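Long-range contacts in uncharacterized protein (Bombyx mori, PDB 5AZ0), which probably reduces aldehydes and ketones with a nicotinamide cofactor, as expected of an aldo-keto reductase of the TIM-barrel class: residues A[4-9]-A[289-294]; A[15-20]-A[271-276]; A[55-60]-A[279-284]; A[200-205]-A[239-244]; A[258-263]-A[285-290]. One frame throughout, in Å; residues are numbered along the deposited sequence.

Interaction 1 (A[4-9]-A[289-294])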
# COMPACT_ATOMS: atom_id res chain seq x y z
N VAL A 4 -5.26 20.87 0.49
CA VAL A 4 -4.13 20.19 -0.19
C VAL A 4 -4.49 19.75 -1.59
O VAL A 4 -5.62 19.41 -1.86
CB VAL A 4 -3.57 19.01 0.57
CG1 VAL A 4 -3.16 19.44 1.96
CG2 VAL A 4 -4.54 17.84 0.66
N ASN A 5 -3.55 19.77 -2.50
CA ASN A 5 -3.82 19.39 -3.85
C ASN A 5 -2.93 18.17 -4.27
O ASN A 5 -1.78 18.32 -4.65
CB ASN A 5 -3.60 20.58 -4.76
CG ASN A 5 -4.09 20.31 -6.17
OD1 ASN A 5 -4.91 19.42 -6.40
ND2 ASN A 5 -3.57 21.07 -7.12
N VAL A 6 -3.50 16.96 -4.18
CA VAL A 6 -2.77 15.75 -4.51
C VAL A 6 -2.80 15.47 -6.01
O VAL A 6 -3.80 15.23 -6.58
CB VAL A 6 -3.29 14.58 -3.69
CG1 VAL A 6 -2.43 13.34 -3.95
CG2 VAL A 6 -3.21 14.88 -2.20
N PRO A 7 -1.66 15.52 -6.67
CA PRO A 7 -1.71 15.09 -8.07
C PRO A 7 -1.93 13.53 -8.25
O PRO A 7 -1.76 12.75 -7.31
CB PRO A 7 -0.32 15.47 -8.59
CG PRO A 7 0.54 15.35 -7.40
CD PRO A 7 -0.28 15.79 -6.22
N ASN A 8 -2.31 13.18 -9.47
CA ASN A 8 -2.63 11.84 -9.89
C ASN A 8 -1.63 11.28 -10.86
O ASN A 8 -1.17 12.01 -11.70
CB ASN A 8 -4.03 11.77 -10.51
CG ASN A 8 -5.14 12.22 -9.53
OD1 ASN A 8 -5.25 11.85 -8.35
ND2 ASN A 8 -5.92 13.09 -10.02
N PHE A 9 -1.29 10.00 -10.71
CA PHE A 9 -0.61 9.20 -11.77
C PHE A 9 -1.63 8.46 -12.59
O PHE A 9 -2.76 8.30 -12.16
CB PHE A 9 0.39 8.26 -11.15
CG PHE A 9 1.50 8.95 -10.34
CD1 PHE A 9 2.06 10.14 -10.74
CD2 PHE A 9 2.05 8.34 -9.26
CE1 PHE A 9 3.10 10.72 -10.01
CE2 PHE A 9 3.06 8.90 -8.51
CZ PHE A 9 3.60 10.08 -8.91
N SER A 289 1.63 18.05 1.95
CA SER A 289 2.21 19.36 1.53
C SER A 289 3.63 19.08 1.01
O SER A 289 4.63 19.53 1.60
CB SER A 289 2.16 20.35 2.72
OG SER A 289 0.92 20.21 3.47
N ILE A 290 3.69 18.31 -0.10
CA ILE A 290 4.92 17.73 -0.62
C ILE A 290 5.06 17.79 -2.12
O ILE A 290 5.93 17.13 -2.69
CB ILE A 290 5.07 16.25 -0.23
CG1 ILE A 290 3.92 15.42 -0.82
CG2 ILE A 290 5.11 16.06 1.28
CD1 ILE A 290 4.10 13.94 -0.74
N PHE A 291 4.19 18.52 -2.78
CA PHE A 291 4.13 18.46 -4.24
C PHE A 291 4.67 19.73 -4.94
O PHE A 291 4.86 19.73 -6.15
CB PHE A 291 2.68 18.12 -4.66
CG PHE A 291 2.20 16.83 -4.06
CD1 PHE A 291 2.73 15.61 -4.50
CD2 PHE A 291 1.25 16.83 -3.05
CE1 PHE A 291 2.28 14.42 -3.94
CE2 PHE A 291 0.80 15.63 -2.50
CZ PHE A 291 1.32 14.44 -2.93
N ASP A 292 5.03 20.74 -4.15
CA ASP A 292 5.45 22.05 -4.62
C ASP A 292 6.99 22.24 -4.56
O ASP A 292 7.46 23.36 -4.41
CB ASP A 292 4.78 23.12 -3.74
CG ASP A 292 5.12 22.96 -2.29
OD1 ASP A 292 5.86 22.01 -1.96
OD2 ASP A 292 4.65 23.76 -1.46
N PHE A 293 7.79 21.17 -4.66
CA PHE A 293 9.24 21.34 -4.61
C PHE A 293 9.93 20.26 -5.41
O PHE A 293 9.43 19.16 -5.51
CB PHE A 293 9.75 21.48 -3.15
CG PHE A 293 9.84 20.19 -2.35
CD1 PHE A 293 8.71 19.64 -1.74
CD2 PHE A 293 11.08 19.59 -2.08
CE1 PHE A 293 8.81 18.50 -0.95
CE2 PHE A 293 11.19 18.43 -1.30
CZ PHE A 293 10.05 17.86 -0.75
N GLN A 294 11.05 20.61 -6.04
CA GLN A 294 11.81 19.72 -6.91
C GLN A 294 13.14 19.54 -6.19
O GLN A 294 13.79 20.53 -5.86
CB GLN A 294 11.95 20.38 -8.28
CG GLN A 294 12.55 19.52 -9.39
CD GLN A 294 11.57 18.50 -9.99
OE1 GLN A 294 10.35 18.73 -10.03
NE2 GLN A 294 12.10 17.37 -10.46
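Pro7 sets CD, with CG beside it, onto the face of the Phe291 ring, the closest meeting of the contact. Pro7 CD stands 3.4 Å from the centroid of the Phe291 ring and only 11° off its normal, a CH-pi contact centred on the aromatic face. Pro7 CG sits beside it, 3.6 Å from Phe291 CD1. The face turned from the proline is covered from within its own segment, where Ile290 CG1 lies 3.4 Å above the plane of the Phe291 ring, again over its centre. The aromatic ring is thus clamped between two aliphatic groups, while Tyr268 of helix 259-269 packs against it edge-to-face. Phe291 reaches this slot with CG anti to its carbonyl carbon (chi1 -57°). Away from the clamp the fit is looser. Val6 CG1 approaches Phe291 CZ obliquely at 4.0 Å, and Asn5, whose side chain lies exposed, offers its backbone O at 3.7 Å from Phe291 CD2. At the far end Val4 CG1 barely touches Ser289 OG at 4.4 Å, and that hydroxyl is engaged instead by Leu285 O. An alanine in place of Phe291 would probably open a gap between Pro7 and Ile290 and leave Tyr268 without its aromatic partner. The contact joins the N-terminal arm, which runs into the hairpin of strands 8-10 and 16-18, to the loop after helix 281-287. With no polar bond between the two segments, its hold depends on shape and on the dispersion attraction of C-H groups to a pi face.

Interaction 2 (A[15-20]-A[271-276])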
# COMPACT_ATOMS: atom_id res chain seq x y z
N ASP A 15 -7.27 4.81 -15.88
CA ASP A 15 -7.76 5.48 -14.69
C ASP A 15 -6.61 6.18 -14.02
O ASP A 15 -5.50 5.82 -14.17
CB ASP A 15 -8.39 4.52 -13.68
CG ASP A 15 -9.68 3.90 -14.16
OD1 ASP A 15 -10.28 4.44 -15.09
OD2 ASP A 15 -10.02 2.78 -13.70
N GLU A 16 -6.95 7.14 -13.21
CA GLU A 16 -6.00 7.87 -12.35
C GLU A 16 -5.93 7.33 -10.96
O GLU A 16 -6.95 6.93 -10.43
CB GLU A 16 -6.55 9.33 -12.15
CG GLU A 16 -6.48 10.06 -13.43
CD GLU A 16 -6.68 11.55 -13.30
OE1 GLU A 16 -7.58 12.00 -12.57
OE2 GLU A 16 -5.93 12.20 -13.98
N ILE A 17 -4.77 7.44 -10.36
CA ILE A 17 -4.59 7.12 -9.00
C ILE A 17 -3.88 8.28 -8.29
O ILE A 17 -2.85 8.70 -8.74
CB ILE A 17 -3.82 5.83 -8.82
CG1 ILE A 17 -3.84 5.42 -7.33
CG2 ILE A 17 -2.39 5.89 -9.35
CD1 ILE A 17 -3.39 3.98 -7.10
N PRO A 18 -4.45 8.80 -7.19
CA PRO A 18 -3.78 9.91 -6.49
C PRO A 18 -2.47 9.45 -5.89
O PRO A 18 -2.39 8.34 -5.28
CB PRO A 18 -4.78 10.29 -5.36
CG PRO A 18 -6.13 9.87 -5.91
CD PRO A 18 -5.83 8.59 -6.69
N ALA A 19 -1.47 10.32 -6.02
CA ALA A 19 -0.07 10.01 -5.67
C ALA A 19 0.21 9.82 -4.22
O ALA A 19 1.28 9.34 -3.82
CB ALA A 19 0.81 11.08 -6.16
N LEU A 20 -0.78 10.17 -3.39
CA LEU A 20 -0.71 9.91 -1.97
C LEU A 20 -2.02 9.29 -1.54
O LEU A 20 -3.07 9.65 -2.06
CB LEU A 20 -0.49 11.22 -1.28
CG LEU A 20 -0.23 11.28 0.21
CD1 LEU A 20 1.21 10.89 0.43
CD2 LEU A 20 -0.45 12.76 0.63
N GLY A 271 8.31 8.94 -9.03
CA GLY A 271 7.07 8.45 -9.65
C GLY A 271 6.36 7.34 -8.87
O GLY A 271 5.61 6.55 -9.43
N ILE A 272 6.58 7.30 -7.57
CA ILE A 272 6.04 6.28 -6.70
C ILE A 272 4.93 6.90 -5.83
O ILE A 272 5.13 7.98 -5.27
CB ILE A 272 7.16 5.73 -5.79
CG1 ILE A 272 8.17 5.00 -6.69
CG2 ILE A 272 6.60 4.77 -4.77
CD1 ILE A 272 9.42 4.46 -5.99
N VAL A 273 3.77 6.19 -5.74
CA VAL A 273 2.64 6.54 -4.93
C VAL A 273 3.02 6.14 -3.52
O VAL A 273 3.54 5.07 -3.35
CB VAL A 273 1.35 5.76 -5.38
CG1 VAL A 273 0.21 6.01 -4.41
CG2 VAL A 273 0.97 6.06 -6.85
N SER A 274 2.78 6.99 -2.52
CA SER A 274 3.00 6.67 -1.10
C SER A 274 1.70 6.49 -0.32
O SER A 274 0.76 7.27 -0.52
CB SER A 274 3.75 7.79 -0.42
OG SER A 274 5.11 7.67 -0.83
N ILE A 275 1.71 5.54 0.60
CA ILE A 275 0.65 5.24 1.54
C ILE A 275 1.20 5.31 2.97
O ILE A 275 1.33 4.31 3.68
CB ILE A 275 0.06 3.81 1.41
CG1 ILE A 275 -0.28 3.41 -0.01
CG2 ILE A 275 -1.20 3.68 2.29
CD1 ILE A 275 -1.20 4.32 -0.75
N PRO A 276 1.50 6.52 3.42
CA PRO A 276 1.78 6.65 4.85
C PRO A 276 0.57 6.32 5.74
O PRO A 276 -0.56 6.50 5.30
CB PRO A 276 2.11 8.10 5.01
CG PRO A 276 1.32 8.76 3.93
CD PRO A 276 1.39 7.82 2.75
O HOH W 1 4.01 10.17 -4.13
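Val273 turns CG1 anti to its backbone N (chi1 173°), which sets that methyl against two carbonyls of the opposing segment, 3.5 Å from Ala19 O and 3.6 Å from Pro18 O. Its other methyl, CG2, meets Ile17 CG2 at 4.2 Å. Leu20 also has CG anti to its backbone N (chi1 -173°); although its CB points away from 271-276, the branch CD1 folds back to 3.9 Å from Pro276 CD, the two side chains crossing at about a right angle. Between these apolar pairs lies the polar centre, Ala19 O. Ser274 N donates to Ala19 O at 3.1 Å, with an N-H...O angle of 156°. Val273 CA adds a C-H...O contact to the same oxygen, and a water donates to both Ala19 O and Ile272 O, spanning the two backbones with 2.9 Å to the first and 2.7 Å to the second. A buried carbonyl is therefore well supplied with donors. One residue on, Leu20 CA makes a second C-H...O contact, to Ser274 O at 3.4 Å. The backbone bonds of Ser274 with Ala19 and with Gly21 make a single beta bridge between Leu20 and Ser274. This bridge falls where the TIM barrel closes: strand 22-23 begins just beyond Leu20, and strand 273-274 is the last of the eight. Val273 pairs on its other flank with strand 219-223, while strand 16-18 pairs with strand 8-10 and Leu20 reaches Ala288 beyond helix 281-287.

Interaction 3 (A[55-60]-A[279-284]). With ACT (acetate ion), chain K.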
# COMPACT_ATOMS: atom_id res chain seq x y z
N LEU A 55 -10.21 6.99 12.20
CA LEU A 55 -11.45 7.39 11.51
C LEU A 55 -11.66 8.87 11.50
O LEU A 55 -12.03 9.46 10.50
CB LEU A 55 -12.64 6.74 12.18
CG LEU A 55 -12.61 5.23 12.16
CD1 LEU A 55 -13.87 4.71 12.89
CD2 LEU A 55 -12.47 4.71 10.75
N ASP A 56 -11.43 9.48 12.65
CA ASP A 56 -11.45 10.94 12.77
C ASP A 56 -10.37 11.58 11.90
O ASP A 56 -10.66 12.51 11.16
CB ASP A 56 -11.34 11.32 14.28
CG ASP A 56 -11.46 12.79 14.54
OD1 ASP A 56 -12.34 13.46 13.94
OD2 ASP A 56 -10.60 13.28 15.31
N ALA A 57 -9.13 11.04 11.89
CA ALA A 57 -8.10 11.63 10.95
C ALA A 57 -8.44 11.36 9.46
O ALA A 57 -8.20 12.20 8.58
CB ALA A 57 -6.70 11.18 11.34
N LEU A 58 -9.18 10.26 9.20
CA LEU A 58 -9.72 10.02 7.81
C LEU A 58 -10.71 11.08 7.36
O LEU A 58 -10.64 11.65 6.21
CB LEU A 58 -10.30 8.60 7.65
CG LEU A 58 -10.95 8.20 6.30
CD1 LEU A 58 -10.07 8.47 5.09
CD2 LEU A 58 -11.31 6.74 6.40
N SER A 59 -11.61 11.42 8.28
CA SER A 59 -12.63 12.43 7.98
C SER A 59 -11.97 13.73 7.69
O SER A 59 -12.26 14.43 6.69
CB SER A 59 -13.64 12.57 9.19
OG SER A 59 -14.54 13.65 8.91
N TYR A 60 -11.03 14.09 8.56
CA TYR A 60 -10.19 15.29 8.33
C TYR A 60 -9.46 15.20 6.96
O TYR A 60 -9.50 16.15 6.11
CB TYR A 60 -9.19 15.44 9.54
CG TYR A 60 -8.20 16.57 9.37
CD1 TYR A 60 -8.57 17.93 9.55
CD2 TYR A 60 -6.87 16.32 8.94
CE1 TYR A 60 -7.65 18.96 9.35
CE2 TYR A 60 -5.96 17.35 8.73
CZ TYR A 60 -6.33 18.66 8.93
OH TYR A 60 -5.35 19.64 8.74
N VAL A 279 -2.54 8.47 12.49
CA VAL A 279 -3.85 8.77 13.07
C VAL A 279 -3.83 10.18 13.67
O VAL A 279 -4.72 10.52 14.45
CB VAL A 279 -4.29 7.70 14.12
CG1 VAL A 279 -4.28 6.31 13.53
CG2 VAL A 279 -3.39 7.70 15.36
N THR A 280 -2.90 11.02 13.23
CA THR A 280 -2.70 12.38 13.74
C THR A 280 -2.88 13.37 12.67
O THR A 280 -2.15 13.37 11.69
CB THR A 280 -1.27 12.56 14.25
OG1 THR A 280 -1.01 11.61 15.31
CG2 THR A 280 -1.03 13.97 14.75
N LYS A 281 -3.82 14.29 12.87
CA LYS A 281 -4.23 15.15 11.78
C LYS A 281 -3.17 16.10 11.30
O LYS A 281 -3.21 16.58 10.11
CB LYS A 281 -5.47 15.97 12.19
CG LYS A 281 -6.69 15.15 12.58
CD LYS A 281 -7.84 16.06 13.03
CE LYS A 281 -8.83 15.27 13.84
NZ LYS A 281 -10.21 15.84 13.75
N SER A 282 -2.29 16.51 12.21
CA SER A 282 -1.21 17.42 11.75
C SER A 282 -0.28 16.63 10.78
O SER A 282 0.17 17.18 9.81
CB SER A 282 -0.43 18.04 12.92
OG SER A 282 -0.20 17.07 13.91
N ARG A 283 -0.02 15.36 11.06
CA ARG A 283 0.76 14.50 10.13
C ARG A 283 0.04 14.28 8.80
O ARG A 283 0.63 14.45 7.73
CB ARG A 283 1.13 13.22 10.83
CG ARG A 283 2.30 13.48 11.78
CD ARG A 283 2.44 12.33 12.74
NE ARG A 283 3.50 12.48 13.73
CZ ARG A 283 3.55 11.84 14.90
NH1 ARG A 283 2.59 10.99 15.29
NH2 ARG A 283 4.57 12.04 15.72
N VAL A 284 -1.27 14.11 8.87
CA VAL A 284 -2.08 14.02 7.67
C VAL A 284 -1.86 15.23 6.84
O VAL A 284 -1.64 15.16 5.64
CB VAL A 284 -3.57 13.89 8.00
CG1 VAL A 284 -4.45 14.00 6.80
CG2 VAL A 284 -3.82 12.57 8.67
C ACT K . 0.67 8.40 14.07
O ACT K . 1.64 8.99 13.54
OXT ACT K . -0.21 9.07 14.58
CH3 ACT K . 0.48 6.90 14.08
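Lys281 lays its side chain across Tyr60 before its ammonium pairs with Asp56. CB starts over one face of the Tyr60 ring, offset toward the rim, and is 3.6 Å from Tyr60 CD2 in a CH-pi contact. With CG anti to the carbonyl carbon of Lys281 (chi1 -60°), the chain then runs on extended. CG stays near the same ring, 3.8 Å from Tyr60 CG, and also comes within van der Waals range of Ala57. CD passes the root of the ring, 3.7 Å from Tyr60 CG and close to Tyr60 CB. CE leaves the aromatic ring and closes on the carboxylate of Asp56, and NZ ends 3.0 Å from Asp56 OD2 and 3.2 Å from Asp56 OD1. Both are weak hydrogen bonds within one salt bridge, the two side chains crossing at about a right angle. Deeper in, Ala57 CB faces Val279 O at 3.7 Å and Val284 CG2 lies beside it, while Val284 CG1 meets Tyr60 at the edge of the ring. Helices 51-64 and 281-287 of the barrel are thereby joined. Thr280, at the N-cap of the second helix, gives its hydroxyl to an acetate ion, OG1 to OXT 2.8 Å; Val279 N donates to the same acetate oxygen, and Arg283 NH1 bonds weakly to the other. The acetate, probably from the crystallisation liquor, suggests that this surface can hold an anion, consistent with the region where relatives hold the 2'-phosphate of NADPH. The mixture implies that the lysine's aliphatic stem provides the close fit, while its ammonium adds an attraction of charges with little directional bonding.

Interaction 4 (A[200-205]-A[239-244])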
# COMPACT_ATOMS: atom_id res chain seq x y z
N VAL A 200 8.70 0.52 -0.14
CA VAL A 200 9.75 1.40 -0.65
C VAL A 200 9.94 2.51 0.37
O VAL A 200 8.98 3.09 0.89
CB VAL A 200 9.42 2.06 -1.98
CG1 VAL A 200 10.73 2.50 -2.69
CG2 VAL A 200 8.67 1.09 -2.88
N ASN A 201 11.19 2.78 0.67
CA ASN A 201 11.64 3.84 1.62
C ASN A 201 13.16 4.18 1.37
O ASN A 201 13.73 3.78 0.34
CB ASN A 201 11.31 3.42 3.06
CG ASN A 201 11.87 2.05 3.39
OD1 ASN A 201 13.11 1.84 3.34
ND2 ASN A 201 10.99 1.11 3.79
N LEU A 202 13.75 5.04 2.19
CA LEU A 202 15.10 5.52 1.90
C LEU A 202 16.20 4.40 2.01
O LEU A 202 17.17 4.45 1.30
CB LEU A 202 15.41 6.75 2.70
CG LEU A 202 14.59 7.95 2.30
CD1 LEU A 202 14.72 9.00 3.39
CD2 LEU A 202 15.01 8.52 0.94
N ASN A 203 15.97 3.40 2.85
CA ASN A 203 16.84 2.27 3.03
C ASN A 203 16.57 1.11 2.10
O ASN A 203 17.49 0.29 1.91
CB ASN A 203 16.77 1.73 4.46
CG ASN A 203 17.21 2.77 5.50
OD1 ASN A 203 16.64 2.88 6.56
ND2 ASN A 203 18.20 3.56 5.15
N LEU A 204 15.32 1.00 1.57
CA LEU A 204 14.94 -0.04 0.63
C LEU A 204 14.39 0.57 -0.64
O LEU A 204 13.16 0.67 -0.85
CB LEU A 204 13.93 -0.97 1.25
CG LEU A 204 13.65 -2.29 0.52
CD1 LEU A 204 14.78 -3.28 0.78
CD2 LEU A 204 12.31 -2.93 0.99
N SER A 205 15.28 0.97 -1.52
CA SER A 205 14.84 1.66 -2.73
C SER A 205 14.13 0.79 -3.75
O SER A 205 13.46 1.34 -4.60
CB SER A 205 16.06 2.28 -3.47
OG SER A 205 16.81 1.23 -4.12
N PRO A 239 18.92 1.37 10.58
CA PRO A 239 19.89 2.29 9.98
C PRO A 239 19.43 3.73 9.96
O PRO A 239 18.25 3.99 10.16
CB PRO A 239 20.01 1.78 8.53
CG PRO A 239 18.91 0.79 8.31
CD PRO A 239 18.11 0.65 9.57
N GLU A 240 20.38 4.63 9.69
CA GLU A 240 20.08 5.99 9.34
C GLU A 240 19.31 6.00 7.98
O GLU A 240 19.47 5.07 7.19
CB GLU A 240 21.37 6.80 9.22
CG GLU A 240 22.08 7.07 10.55
CD GLU A 240 21.28 7.99 11.48
OE1 GLU A 240 20.67 9.00 11.02
OE2 GLU A 240 21.27 7.65 12.67
N PRO A 241 18.50 7.01 7.70
CA PRO A 241 18.29 8.19 8.53
C PRO A 241 17.29 8.04 9.65
O PRO A 241 16.22 7.39 9.48
CB PRO A 241 17.73 9.19 7.55
CG PRO A 241 16.99 8.36 6.55
CD PRO A 241 17.52 6.96 6.61
N LYS A 242 17.64 8.65 10.79
CA LYS A 242 16.70 8.92 11.89
C LYS A 242 16.15 10.29 11.71
O LYS A 242 16.57 11.01 10.82
CB LYS A 242 17.37 8.71 13.26
CG LYS A 242 17.67 7.24 13.57
CD LYS A 242 16.65 6.24 12.94
CE LYS A 242 16.97 4.76 13.14
NZ LYS A 242 16.38 3.96 12.02
N LEU A 243 15.13 10.65 12.49
CA LEU A 243 14.46 11.98 12.28
C LEU A 243 15.39 13.17 12.55
O LEU A 243 15.19 14.23 11.97
CB LEU A 243 13.19 12.14 13.13
CG LEU A 243 11.98 11.30 12.73
CD1 LEU A 243 10.93 11.24 13.84
CD2 LEU A 243 11.41 11.84 11.43
N ASP A 244 16.39 12.96 13.43
CA ASP A 244 17.42 13.96 13.74
C ASP A 244 18.65 13.85 12.83
O ASP A 244 19.74 14.22 13.24
CB ASP A 244 17.85 13.88 15.24
CG ASP A 244 18.38 12.50 15.65
OD1 ASP A 244 18.71 11.66 14.78
OD2 ASP A 244 18.49 12.23 16.87
O HOH W 2 15.68 4.74 8.62
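The carboxamide of Asn203 has Pro239 CG close by, 3.5 Å from Asn203 OD1, and reaches Glu240 at its edge. There ND2 donates to Glu240 O at 2.8 Å, with an N-H...O angle of 158° and the acceptor close to the amide plane. The contact joins two loops of the TIM barrel, those that follow strands 195-199 and 219-223. The first loop is shaped by an Asx motif in which Asn201 OD1 accepts from Leu204 N, the N-H standing above the carbonyl plane. In the second, a cis peptide bond precedes Pro241, whose side chain and that of Asn203 meet tip to tip. ND2 also serves Phe306 O, and a water lies within bonding distance of both Asn203 OD1 and Pro241 O, bridging the loops. An alanine in place of Asn203 would probably leave Glu240 O and Phe306 O without this shared donor and open a gap beside Pro239. Within the second loop, Lys242 NZ donates to Pro239 O. Beside the amide the contact turns apolar: Leu202 CD1 rests against Pro241 CG at 3.9 Å.

Interaction 5 (A[258-263]-A[285-290])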
# COMPACT_ATOMS: atom_id res chain seq x y z
N THR A 258 9.85 19.60 6.30
CA THR A 258 10.30 18.67 7.29
C THR A 258 10.99 17.39 6.68
O THR A 258 11.04 17.17 5.46
CB THR A 258 9.13 18.24 8.17
OG1 THR A 258 8.27 17.31 7.47
CG2 THR A 258 8.29 19.48 8.65
N VAL A 259 11.49 16.57 7.58
CA VAL A 259 12.26 15.41 7.23
C VAL A 259 11.32 14.37 6.58
O VAL A 259 11.68 13.77 5.58
CB VAL A 259 13.04 14.87 8.43
CG1 VAL A 259 13.50 13.44 8.22
CG2 VAL A 259 14.25 15.75 8.70
N THR A 260 10.13 14.20 7.14
CA THR A 260 9.18 13.28 6.58
C THR A 260 8.71 13.76 5.22
O THR A 260 8.52 12.97 4.33
CB THR A 260 8.00 13.05 7.52
OG1 THR A 260 7.41 14.29 7.83
CG2 THR A 260 8.45 12.36 8.73
N GLN A 261 8.59 15.05 5.04
CA GLN A 261 8.20 15.57 3.76
C GLN A 261 9.22 15.41 2.66
O GLN A 261 8.84 15.35 1.46
CB GLN A 261 7.84 17.05 3.85
CG GLN A 261 6.61 17.36 4.69
CD GLN A 261 6.39 18.87 4.92
OE1 GLN A 261 7.33 19.60 5.15
NE2 GLN A 261 5.15 19.32 4.80
N VAL A 262 10.51 15.47 3.04
CA VAL A 262 11.58 15.23 2.14
C VAL A 262 11.47 13.79 1.64
O VAL A 262 11.45 13.59 0.46
CB VAL A 262 12.99 15.49 2.76
CG1 VAL A 262 14.12 14.99 1.85
CG2 VAL A 262 13.20 16.98 2.99
N ASN A 263 11.42 12.87 2.57
CA ASN A 263 11.16 11.45 2.30
C ASN A 263 9.97 11.22 1.33
O ASN A 263 10.16 10.60 0.29
CB ASN A 263 10.96 10.73 3.60
CG ASN A 263 11.00 9.22 3.49
OD1 ASN A 263 10.74 8.61 2.42
ND2 ASN A 263 11.28 8.60 4.59
N LEU A 285 -1.93 16.38 7.47
CA LEU A 285 -1.77 17.64 6.70
C LEU A 285 -0.34 17.81 6.13
O LEU A 285 -0.13 18.24 4.98
CB LEU A 285 -2.09 18.83 7.62
CG LEU A 285 -1.90 20.22 7.02
CD1 LEU A 285 -2.63 20.34 5.71
CD2 LEU A 285 -2.30 21.32 8.04
N GLU A 286 0.61 17.54 6.99
CA GLU A 286 2.08 17.66 6.69
C GLU A 286 2.42 16.71 5.51
O GLU A 286 2.93 17.18 4.50
CB GLU A 286 2.86 17.31 7.97
CG GLU A 286 4.38 17.55 7.99
CD GLU A 286 5.13 16.73 9.06
OE1 GLU A 286 4.50 16.17 9.98
OE2 GLU A 286 6.37 16.63 9.01
N ASN A 287 1.99 15.42 5.60
CA ASN A 287 2.20 14.44 4.49
C ASN A 287 1.71 14.89 3.15
O ASN A 287 2.32 14.50 2.15
CB ASN A 287 1.65 13.07 4.83
CG ASN A 287 2.32 12.49 6.03
OD1 ASN A 287 3.38 12.94 6.38
ND2 ASN A 287 1.70 11.54 6.69
N ALA A 288 0.68 15.73 3.08
CA ALA A 288 0.19 16.14 1.75
C ALA A 288 0.75 17.41 1.18
O ALA A 288 0.41 17.78 0.02
CB ALA A 288 -1.32 16.19 1.70
N SER A 289 1.63 18.05 1.95
CA SER A 289 2.21 19.36 1.53
C SER A 289 3.63 19.08 1.01
O SER A 289 4.63 19.53 1.60
CB SER A 289 2.16 20.35 2.72
OG SER A 289 0.92 20.21 3.47
N ILE A 290 3.69 18.31 -0.10
CA ILE A 290 4.92 17.73 -0.62
C ILE A 290 5.06 17.79 -2.12
O ILE A 290 5.93 17.13 -2.69
CB ILE A 290 5.07 16.25 -0.23
CG1 ILE A 290 3.92 15.42 -0.82
CG2 ILE A 290 5.11 16.06 1.28
CD1 ILE A 290 4.10 13.94 -0.74
O HOH W 3 9.26 15.56 9.83
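Thr258 and Glu286 meet tip to tip at the start of helix 259-269, where Thr258 and Gln261 form a capping box. Thr258 OG1 donates to Glu286 OE2, reaching the anti lone pair of that oxygen over a short 2.5 Å. The same threonine oxygen accepts a weak bond from Gln261 N at 3.3 Å, and, in the reciprocal bond of the box, Gln261 OE1 accepts from Thr258 N at 2.8 Å (163°). Glu286 OE2 has further company. Thr260 OG1 comes within 2.8 Å of it, though at an angle too poor for a hydrogen bond, and a water that accepts from Thr260 N at 3.1 Å donates to Glu286 OE2. The carboxylate, at the end of an extended chain, thus lies near the amino end of helix 259-269, which would probably favour its negative charge. The other half of the Gln261 amide crosses to the backbone of the second segment. NE2 donates to Glu286 O at 3.1 Å in a nearly straight bond (171°); the acceptor lies in the amide plane, but the donor stands above the plane of the peptide carbonyl. Ser289 N reaches Glu286 O from the opposite face, so this carbonyl at the end of helix 281-287 is gripped by two donors. Leu285 O is likewise shared, by Ser289 OG and Ala288 N, whereas Ser289 O takes its bond from Lys257. One glutamine therefore serves both its own helix start and the neighbouring helix end. Alongside, the stem of Gln261 is packed from the other segment, with CB 3.9 Å from Ile290 CG2.

How the interactions relate
The five contacts are linked through a chain of touches. Interactions 1 and 2 are joined through the hairpin, Pro7 O lying 2.8 Å from Ala19 N in a probable hydrogen bond. Interactions 1 and 5 share Ser289 and Ile290, their centres 10 Å apart. Interaction 2 reaches the same turn, with Leu20 CD2 packed 3.6 Å from Ala288 CA. Interactions 3 and 5 occupy successive parts of helix 281-287, with centres 14 Å apart, interaction 3 at the acetate-binding start of the helix, interaction 5 at its end. Interaction 4 stands between the barrel's loops, yet touches interaction 5 where Leu243 CD2 packs 4.0 Å from Thr260 CG2.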